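Local coordinates for lactate racemase apoprotein (Thermoanaerobacterium thermosaccharolyticum, PDB 2YJG) that interconverts the D- and L-isomers of lactate, in its active form with a nickel-pincer cofactor derived from nicotinic acid mononucleotide, at residues A60-S71 against L158-G169; A46-L56 against N232-V240. All coordinates share one frame; numbering follows the deposited sequence.

Interaction 1: residues A60-S71 against L158-G169; sequences AEGKKNIVIITS and LAVEADLLVAEG
The carboxylate of Asp-163 is met by the backbone of Lys-64: OD2 accepts from N at 2.7 Å, on its anti side and 18° out of the carboxylate plane. At the far end, the buried Glu-168 carboxylate uses the anti lone pair of OE2 to take a bond from Thr-70 OG1, 2.5 Å away, the two side chains lying alongside each other. Ser-79 also binds OE2 and Thr-82 binds OE1, three hydroxyls in all that are likely to offset the cost of burying the acid. With CG anti to the backbone N (chi1 179°), the amide of Asn-65 is carried toward the end of helix 157-161, where a water joins ND2 to Glu-161 O.

Between these polar ends, alternating bonds such as Val-67 N to Leu-164 O (3.0 Å) and Val-166 N to Val-67 O (2.9 Å) pair strands 66-71 and 164-169 in parallel. Beta-branched residues suit such extended backbone. Val-67 splits its two methyls, CG1 lying 3.6 Å from Leu-165 CD1 and CG2 3.6 Å from Ala-162 CB; on the other face Ile-66 and Ile-68 pack against helix 79-91. This is the central pair of a Rossmann-like alpha/beta sheet, whose C-terminal strand end puts Ser-71 beside Arg-75, a cofactor-binding residue by similarity.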
loop_
_atom_site.group_PDB
_atom_site.type_symbol
_atom_site.label_atom_id
_atom_site.label_comp_id
_atom_site.label_asym_id
_atom_site.label_seq_id
_atom_site.Cartn_x
_atom_site.Cartn_y
_atom_site.Cartn_z
ATOM N N ALA A 60 3.021 -21.692 16.635
ATOM C CA ALA A 60 2.268 -20.445 16.697
ATOM C C ALA A 60 1.040 -20.537 17.633
ATOM O O ALA A 60 0.399 -19.530 17.945
ATOM C CB ALA A 60 1.763 -20.115 15.292
ATOM N N GLU A 61 0.649 -21.749 17.970
ATOM C CA GLU A 61 -0.505 -21.945 18.857
ATOM C C GLU A 61 -0.303 -21.255 20.207
ATOM O O GLU A 61 0.730 -21.458 20.878
ATOM C CB GLU A 61 -0.768 -23.450 19.044
ATOM C CG GLU A 61 -2.096 -23.792 19.734
ATOM C CD GLU A 61 -2.440 -25.251 19.745
ATOM O OE1 GLU A 61 -1.535 -26.106 19.645
ATOM O OE2 GLU A 61 -3.634 -25.554 19.870
ATOM N N GLY A 62 -1.304 -20.454 20.606
ATOM C CA GLY A 62 -1.303 -19.693 21.840
ATOM C C GLY A 62 -0.354 -18.502 21.926
ATOM O O GLY A 62 -0.173 -17.931 23.014
ATOM N N LYS A 63 0.295 -18.133 20.818
ATOM C CA LYS A 63 1.211 -16.991 20.829
ATOM C C LYS A 63 0.441 -15.723 20.508
ATOM O O LYS A 63 -0.470 -15.769 19.670
ATOM C CB LYS A 63 2.292 -17.165 19.763
ATOM C CG LYS A 63 3.156 -18.419 19.949
ATOM C CD LYS A 63 4.015 -18.337 21.157
ATOM C CE LYS A 63 5.239 -19.216 21.077
ATOM N NZ LYS A 63 5.003 -20.521 21.720
ATOM N N LYS A 64 0.800 -14.584 21.086
ATOM C CA LYS A 64 0.011 -13.355 20.826
ATOM C C LYS A 64 0.741 -12.229 20.120
ATOM O O LYS A 64 0.233 -11.108 20.024
ATOM C CB LYS A 64 -0.577 -12.829 22.155
ATOM C CG LYS A 64 0.396 -12.138 23.068
ATOM C CD LYS A 64 -0.176 -12.008 24.503
ATOM C CE LYS A 64 0.818 -11.361 25.432
ATOM N NZ LYS A 64 0.275 -11.392 26.805
ATOM N N ASN A 65 1.971 -12.454 19.680
ATOM C CA ASN A 65 2.709 -11.393 19.021
ATOM C C ASN A 65 3.714 -12.119 18.182
ATOM O O ASN A 65 4.817 -12.385 18.640
ATOM C CB ASN A 65 3.372 -10.459 20.071
ATOM C CG ASN A 65 4.199 -9.294 19.457
ATOM O OD1 ASN A 65 3.993 -8.830 18.317
ATOM N ND2 ASN A 65 5.132 -8.785 20.267
ATOM N N ILE A 66 3.314 -12.451 16.971
ATOM C CA ILE A 66 4.177 -13.108 15.981
ATOM C C ILE A 66 4.768 -12.126 14.974
ATOM O O ILE A 66 4.107 -11.190 14.551
ATOM C CB ILE A 66 3.397 -14.198 15.257
ATOM C CG1 ILE A 66 2.776 -15.127 16.303
ATOM C CG2 ILE A 66 4.286 -14.982 14.292
ATOM C CD1 ILE A 66 1.896 -16.186 15.748
ATOM N N VAL A 67 6.047 -12.318 14.644
ATOM C CA VAL A 67 6.717 -11.471 13.663
ATOM C C VAL A 67 7.252 -12.430 12.590
ATOM O O VAL A 67 7.878 -13.431 12.923
ATOM C CB VAL A 67 7.858 -10.601 14.276
ATOM C CG1 VAL A 67 8.703 -9.899 13.161
ATOM C CG2 VAL A 67 7.261 -9.572 15.348
ATOM N N ILE A 68 6.921 -12.156 11.334
ATOM C CA ILE A 68 7.573 -12.822 10.202
ATOM C C ILE A 68 8.517 -11.828 9.531
ATOM O O ILE A 68 8.049 -10.765 9.062
ATOM C CB ILE A 68 6.615 -13.188 9.122
ATOM C CG1 ILE A 68 5.465 -14.070 9.657
ATOM C CG2 ILE A 68 7.325 -13.923 7.951
ATOM C CD1 ILE A 68 4.317 -14.262 8.636
ATOM N N ILE A 69 9.791 -12.204 9.409
ATOM C CA ILE A 69 10.758 -11.359 8.717
ATOM C C ILE A 69 10.708 -11.763 7.251
ATOM O O ILE A 69 10.713 -12.973 6.930
ATOM C CB ILE A 69 12.184 -11.505 9.222
ATOM C CG1 ILE A 69 12.291 -11.127 10.719
ATOM C CG2 ILE A 69 13.085 -10.555 8.425
ATOM C CD1 ILE A 69 13.664 -11.441 11.382
ATOM N N THR A 70 10.597 -10.764 6.368
ATOM C CA THR A 70 10.610 -10.985 4.948
ATOM C C THR A 70 11.680 -10.123 4.315
ATOM O O THR A 70 12.146 -9.134 4.917
ATOM C CB THR A 70 9.237 -10.679 4.325
ATOM O OG1 THR A 70 9.146 -11.252 3.000
ATOM C CG2 THR A 70 9.003 -9.195 4.221
ATOM N N SER A 71 12.067 -10.486 3.096
ATOM C CA SER A 71 13.037 -9.735 2.344
ATOM C C SER A 71 12.488 -8.459 1.687
ATOM O O SER A 71 11.299 -8.254 1.506
ATOM C CB SER A 71 13.715 -10.609 1.297
ATOM O OG SER A 71 14.503 -11.629 1.910
ATOM N N LEU A 158 11.103 -4.908 17.570
ATOM C CA LEU A 158 9.916 -5.694 17.247
ATOM C C LEU A 158 10.222 -7.163 17.220
ATOM O O LEU A 158 9.464 -7.976 17.716
ATOM C CB LEU A 158 9.418 -5.254 15.882
ATOM C CG LEU A 158 7.996 -5.686 15.556
ATOM C CD1 LEU A 158 6.989 -4.884 16.427
ATOM C CD2 LEU A 158 7.779 -5.420 14.078
ATOM N N ALA A 159 11.354 -7.512 16.605
ATOM C CA ALA A 159 11.805 -8.901 16.556
ATOM C C ALA A 159 12.081 -9.499 17.944
ATOM O O ALA A 159 11.737 -10.652 18.218
ATOM C CB ALA A 159 13.046 -8.986 15.676
ATOM N N VAL A 160 12.719 -8.696 18.780
ATOM C CA VAL A 160 13.096 -9.069 20.141
ATOM C C VAL A 160 11.826 -9.309 20.974
ATOM O O VAL A 160 11.676 -10.344 21.611
ATOM C CB VAL A 160 13.924 -7.953 20.825
ATOM C CG1 VAL A 160 14.331 -8.432 22.223
ATOM C CG2 VAL A 160 15.181 -7.528 19.958
ATOM N N GLU A 161 10.880 -8.380 20.881
ATOM C CA GLU A 161 9.594 -8.442 21.640
ATOM C C GLU A 161 8.622 -9.565 21.242
ATOM O O GLU A 161 7.770 -9.947 22.034
ATOM C CB GLU A 161 8.829 -7.128 21.444
ATOM C CG GLU A 161 9.488 -5.927 22.006
ATOM C CD GLU A 161 8.828 -4.625 21.482
ATOM O OE1 GLU A 161 7.868 -4.713 20.639
ATOM O OE2 GLU A 161 9.276 -3.534 21.933
ATOM N N ALA A 162 8.775 -10.085 20.024
ATOM C CA ALA A 162 7.965 -11.162 19.525
ATOM C C ALA A 162 7.917 -12.385 20.429
ATOM O O ALA A 162 8.923 -12.799 20.997
ATOM C CB ALA A 162 8.452 -11.580 18.144
ATOM N N ASP A 163 6.712 -12.924 20.571
ATOM C CA ASP A 163 6.454 -14.265 21.143
ATOM C C ASP A 163 6.995 -15.376 20.305
ATOM O O ASP A 163 7.441 -16.429 20.803
ATOM C CB ASP A 163 4.942 -14.516 21.124
ATOM C CG ASP A 163 4.320 -14.221 22.385
ATOM O OD1 ASP A 163 5.051 -13.728 23.297
ATOM O OD2 ASP A 163 3.103 -14.474 22.487
ATOM N N LEU A 164 6.902 -15.185 18.996
ATOM C CA LEU A 164 7.496 -16.120 18.069
ATOM C C LEU A 164 8.069 -15.298 16.948
ATOM O O LEU A 164 7.399 -14.381 16.408
ATOM C CB LEU A 164 6.455 -17.097 17.568
ATOM C CG LEU A 164 6.869 -18.167 16.582
ATOM C CD1 LEU A 164 7.731 -19.182 17.284
ATOM C CD2 LEU A 164 5.637 -18.799 15.851
ATOM N N LEU A 165 9.321 -15.571 16.614
ATOM C CA LEU A 165 9.966 -14.956 15.490
ATOM C C LEU A 165 10.230 -15.967 14.393
ATOM O O LEU A 165 10.858 -17.013 14.627
ATOM C CB LEU A 165 11.272 -14.317 15.931
ATOM C CG LEU A 165 12.041 -13.496 14.874
ATOM C CD1 LEU A 165 11.173 -12.276 14.301
ATOM C CD2 LEU A 165 13.370 -13.017 15.401
ATOM N N VAL A 166 9.767 -15.615 13.190
ATOM C CA VAL A 166 9.841 -16.441 12.006
ATOM C C VAL A 166 10.547 -15.636 10.892
ATOM O O VAL A 166 10.480 -14.403 10.880
ATOM C CB VAL A 166 8.388 -16.825 11.558
ATOM C CG1 VAL A 166 8.371 -17.486 10.243
ATOM C CG2 VAL A 166 7.786 -17.751 12.556
ATOM N N ALA A 167 11.102 -16.320 9.904
ATOM C CA ALA A 167 11.613 -15.607 8.694
ATOM C C ALA A 167 11.388 -16.405 7.439
ATOM O O ALA A 167 11.395 -17.655 7.473
ATOM C CB ALA A 167 13.093 -15.355 8.816
ATOM N N GLU A 168 11.235 -15.681 6.330
ATOM C CA GLU A 168 11.252 -16.283 5.047
ATOM C C GLU A 168 12.409 -15.711 4.247
ATOM O O GLU A 168 13.016 -14.689 4.600
ATOM C CB GLU A 168 9.944 -16.125 4.311
ATOM C CG GLU A 168 9.562 -14.707 3.924
ATOM C CD GLU A 168 8.585 -14.645 2.744
ATOM O OE1 GLU A 168 8.097 -15.717 2.312
ATOM O OE2 GLU A 168 8.314 -13.520 2.240
ATOM N N GLY A 169 12.752 -16.397 3.173
ATOM C CA GLY A 169 13.920 -15.984 2.379
ATOM C C GLY A 169 14.118 -16.897 1.185
ATOM O O GLY A 169 13.270 -17.749 0.894
HETATM O O HOH W 1 4.990 -10.028 22.954
HETATM O O HOH W 2 14.163 -12.279 5.114
#

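Interaction 2: residues A46-L56 against N232-V240; sequences ALENPIGTKRL and NLAFILNVV
Leu-56 lays its CB squarely over one face of the Phe-235 ring, 3.8 Å from the centroid and 11° off the normal, a CH-pi contact that forms the tight part of this interface. The phenyl group reaches it with CG anti to the backbone N (chi1 -169°). Leu-47 closes on the edge, CD2 standing 3.9 Å from CE1 of Phe-235, while Thr-53 OG1 lies near the ring plane, 3.6 Å from CD2 of Phe-235. That hydroxyl already donates to Lys-54 O at 2.7 Å, so threonine can satisfy its polar group locally and still line an aromatic edge.

The packing slackens farther along the strand, where Ala-46 CB and Leu-237 CD1 are 4.1 Å apart. On the solvent side, Lys-54 leads its ammonium away from the strand. Arg-55, whose CB points away from the strand, makes a salt bridge through NH2 to Glu-89 OE1 of helix 79-91. An alanine in place of Phe-235 would leave Leu-56 CB and Leu-47 CD2 without the ring they pack on, and would probably open a gap beneath segment 46-56. With no hydrogen bond linking the two segments, their cohesion rests on dispersion and shape, apart from a weak electrostatic attraction that Thr-53 OG1 and Lys-54 O are likely to have for the C-H edge of the ring.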
loop_
_atom_site.group_PDB
_atom_site.type_symbol
_atom_site.label_atom_id
_atom_site.label_comp_id
_atom_site.label_asym_id
_atom_site.label_seq_id
_atom_site.Cartn_x
_atom_site.Cartn_y
_atom_site.Cartn_z
ATOM N N ALA A 46 6.959 -28.254 2.068
ATOM C CA ALA A 46 7.975 -27.816 3.035
ATOM C C ALA A 46 7.368 -27.565 4.384
ATOM O O ALA A 46 7.876 -28.015 5.394
ATOM C CB ALA A 46 8.666 -26.520 2.558
ATOM N N LEU A 47 6.323 -26.740 4.410
ATOM C CA LEU A 47 5.668 -26.390 5.658
ATOM C C LEU A 47 5.107 -27.649 6.358
ATOM O O LEU A 47 5.174 -27.764 7.589
ATOM C CB LEU A 47 4.555 -25.368 5.427
ATOM C CG LEU A 47 5.039 -23.963 4.978
ATOM C CD1 LEU A 47 3.795 -23.118 4.564
ATOM C CD2 LEU A 47 5.911 -23.266 6.031
ATOM N N GLU A 48 4.586 -28.585 5.570
ATOM C CA GLU A 48 4.007 -29.796 6.157
ATOM C C GLU A 48 5.089 -30.813 6.649
ATOM O O GLU A 48 4.780 -31.771 7.363
ATOM C CB GLU A 48 3.068 -30.440 5.155
ATOM C CG GLU A 48 1.703 -29.697 4.833
ATOM C CD GLU A 48 1.034 -30.195 3.543
ATOM O OE1 GLU A 48 1.342 -31.309 3.048
ATOM O OE2 GLU A 48 0.181 -29.487 2.996
ATOM N N ASN A 49 6.372 -30.564 6.325
ATOM C CA ASN A 49 7.473 -31.495 6.573
ATOM C C ASN A 49 8.668 -30.682 7.081
ATOM O O ASN A 49 9.748 -30.610 6.396
ATOM C CB ASN A 49 7.801 -32.245 5.282
ATOM C CG ASN A 49 6.643 -33.166 4.833
ATOM O OD1 ASN A 49 6.498 -34.273 5.357
ATOM N ND2 ASN A 49 5.835 -32.713 3.856
ATOM N N PRO A 50 8.493 -30.032 8.261
ATOM C CA PRO A 50 9.521 -29.180 8.785
ATOM C C PRO A 50 10.786 -29.971 9.152
ATOM O O PRO A 50 10.713 -31.127 9.590
ATOM C CB PRO A 50 8.895 -28.556 10.032
ATOM C CG PRO A 50 7.666 -29.500 10.375
ATOM C CD PRO A 50 7.264 -30.040 9.087
ATOM N N ILE A 51 11.932 -29.358 8.931
ATOM C CA ILE A 51 13.208 -29.963 9.245
ATOM C C ILE A 51 13.687 -29.491 10.609
ATOM O O ILE A 51 14.106 -28.346 10.772
ATOM C CB ILE A 51 14.270 -29.621 8.164
ATOM C CG1 ILE A 51 13.852 -30.175 6.794
ATOM C CG2 ILE A 51 15.642 -30.112 8.592
ATOM C CD1 ILE A 51 14.306 -29.250 5.599
ATOM N N GLY A 52 13.653 -30.357 11.625
ATOM C CA GLY A 52 14.289 -29.980 12.897
ATOM C C GLY A 52 13.409 -29.217 13.904
ATOM O O GLY A 52 13.906 -28.786 14.930
ATOM N N THR A 53 12.138 -29.028 13.577
ATOM C CA THR A 53 11.127 -28.400 14.461
ATOM C C THR A 53 9.751 -28.950 14.245
ATOM O O THR A 53 9.471 -29.644 13.275
ATOM C CB THR A 53 10.952 -26.844 14.252
ATOM O OG1 THR A 53 10.359 -26.564 12.960
ATOM C CG2 THR A 53 12.217 -26.149 14.400
ATOM N N LYS A 54 8.863 -28.610 15.182
ATOM C CA LYS A 54 7.453 -28.789 14.991
ATOM C C LYS A 54 6.999 -27.932 13.805
ATOM O O LYS A 54 7.706 -26.980 13.387
ATOM C CB LYS A 54 6.686 -28.339 16.257
ATOM C CG LYS A 54 7.047 -29.111 17.553
ATOM C CD LYS A 54 6.198 -28.640 18.784
ATOM C CE LYS A 54 6.292 -27.121 19.026
ATOM N NZ LYS A 54 5.579 -26.615 20.243
ATOM N N ARG A 55 5.827 -28.261 13.274
ATOM C CA ARG A 55 5.178 -27.375 12.313
ATOM C C ARG A 55 4.938 -25.999 12.877
ATOM O O ARG A 55 4.725 -25.817 14.074
ATOM C CB ARG A 55 3.860 -27.973 11.834
ATOM C CG ARG A 55 4.042 -28.890 10.680
ATOM C CD ARG A 55 2.793 -29.452 10.256
ATOM N NE ARG A 55 1.931 -28.523 9.552
ATOM C CZ ARG A 55 0.767 -28.848 9.015
ATOM N NH1 ARG A 55 0.319 -30.106 9.100
ATOM N NH2 ARG A 55 0.036 -27.932 8.393
ATOM N N LEU A 56 4.960 -25.022 11.981
ATOM C CA LEU A 56 4.713 -23.643 12.348
ATOM C C LEU A 56 3.333 -23.507 12.993
ATOM O O LEU A 56 3.204 -22.790 13.946
ATOM C CB LEU A 56 4.899 -22.716 11.130
ATOM C CG LEU A 56 4.638 -21.208 11.349
ATOM C CD1 LEU A 56 5.408 -20.627 12.509
ATOM C CD2 LEU A 56 4.895 -20.498 10.039
ATOM N N ASN A 232 16.418 -15.643 18.798
ATOM C CA ASN A 232 15.399 -16.716 18.930
ATOM C C ASN A 232 14.558 -16.880 17.638
ATOM O O ASN A 232 13.361 -17.099 17.677
ATOM C CB ASN A 232 14.482 -16.492 20.178
ATOM C CG ASN A 232 15.291 -16.425 21.515
ATOM O OD1 ASN A 232 15.335 -15.387 22.218
ATOM N ND2 ASN A 232 15.967 -17.521 21.818
ATOM N N LEU A 233 15.227 -16.810 16.487
ATOM C CA LEU A 233 14.630 -17.239 15.227
ATOM C C LEU A 233 14.243 -18.708 15.302
ATOM O O LEU A 233 15.080 -19.627 15.297
ATOM C CB LEU A 233 15.598 -16.939 14.031
ATOM C CG LEU A 233 15.113 -17.254 12.617
ATOM C CD1 LEU A 233 13.822 -16.454 12.272
ATOM C CD2 LEU A 233 16.224 -16.967 11.556
ATOM N N ALA A 234 12.940 -18.941 15.343
ATOM C CA ALA A 234 12.370 -20.240 15.694
ATOM C C ALA A 234 11.947 -21.100 14.505
ATOM O O ALA A 234 11.832 -22.327 14.587
ATOM C CB ALA A 234 11.164 -19.995 16.616
ATOM N N PHE A 235 11.718 -20.468 13.371
ATOM C CA PHE A 235 11.248 -21.161 12.170
ATOM C C PHE A 235 11.584 -20.290 10.947
ATOM O O PHE A 235 11.417 -19.049 10.997
ATOM C CB PHE A 235 9.730 -21.369 12.262
ATOM C CG PHE A 235 9.156 -22.280 11.234
ATOM C CD1 PHE A 235 8.736 -21.799 10.000
ATOM C CD2 PHE A 235 8.959 -23.620 11.517
ATOM C CE1 PHE A 235 8.183 -22.658 9.081
ATOM C CE2 PHE A 235 8.418 -24.441 10.621
ATOM C CZ PHE A 235 7.993 -23.960 9.417
ATOM N N ILE A 236 12.031 -20.965 9.877
ATOM C CA ILE A 236 12.206 -20.342 8.562
ATOM C C ILE A 236 11.463 -21.098 7.433
ATOM O O ILE A 236 11.128 -22.316 7.569
ATOM C CB ILE A 236 13.693 -20.169 8.218
ATOM C CG1 ILE A 236 14.329 -21.512 7.827
ATOM C CG2 ILE A 236 14.452 -19.420 9.384
ATOM C CD1 ILE A 236 15.773 -21.349 7.202
ATOM N N LEU A 237 11.151 -20.379 6.352
ATOM C CA LEU A 237 10.704 -20.993 5.085
ATOM C C LEU A 237 11.658 -20.351 4.116
ATOM O O LEU A 237 11.679 -19.122 3.993
ATOM C CB LEU A 237 9.254 -20.659 4.742
ATOM C CG LEU A 237 8.878 -20.913 3.279
ATOM C CD1 LEU A 237 8.931 -22.417 2.993
ATOM C CD2 LEU A 237 7.572 -20.302 2.826
ATOM N N ASN A 238 12.509 -21.144 3.497
ATOM C CA ASN A 238 13.397 -20.606 2.433
ATOM C C ASN A 238 13.147 -21.345 1.113
ATOM O O ASN A 238 13.103 -22.564 1.108
ATOM C CB ASN A 238 14.869 -20.778 2.801
ATOM C CG ASN A 238 15.397 -19.732 3.747
ATOM O OD1 ASN A 238 14.677 -18.884 4.305
ATOM N ND2 ASN A 238 16.678 -19.805 3.954
ATOM N N VAL A 239 12.992 -20.608 0.028
ATOM C CA VAL A 239 12.779 -21.163 -1.277
ATOM C C VAL A 239 14.072 -21.152 -2.098
ATOM O O VAL A 239 15.050 -20.468 -1.784
ATOM C CB VAL A 239 11.643 -20.464 -2.041
ATOM C CG1 VAL A 239 10.255 -20.752 -1.414
ATOM C CG2 VAL A 239 11.878 -18.963 -2.212
ATOM N N VAL A 240 14.064 -21.994 -3.110
ATOM C CA VAL A 240 15.078 -21.992 -4.137
ATOM C C VAL A 240 14.303 -21.678 -5.399
ATOM O O VAL A 240 13.277 -22.282 -5.683
ATOM C CB VAL A 240 15.793 -23.284 -4.227
ATOM C CG1 VAL A 240 16.753 -23.236 -5.413
ATOM C CG2 VAL A 240 16.553 -23.589 -2.899
#

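In the fold
Interactions 1 and 2 lie about 13 Å apart, centre to centre, and share one mixed sheet, in which strands 66-71, 164-170 and 233-241 are consecutive neighbours. Along the chain, 46-56 comes first, then 60-71, 158-169 and 232-240, so interaction 1 is nested inside the loop that interaction 2 closes. They meet directly through probable backbone hydrogen bonds, Leu-165 O to Ala-234 N and Ala-167 O to Leu-237 N. Leu-56 also packs on Leu-164 and Val-166, joining the two contacts on the face that helix 79-91 covers. Interaction 1 thus builds the sheet's interior and leads to the probable cofactor site, whereas interaction 2 seats an earlier helix and loop on it, away from that site.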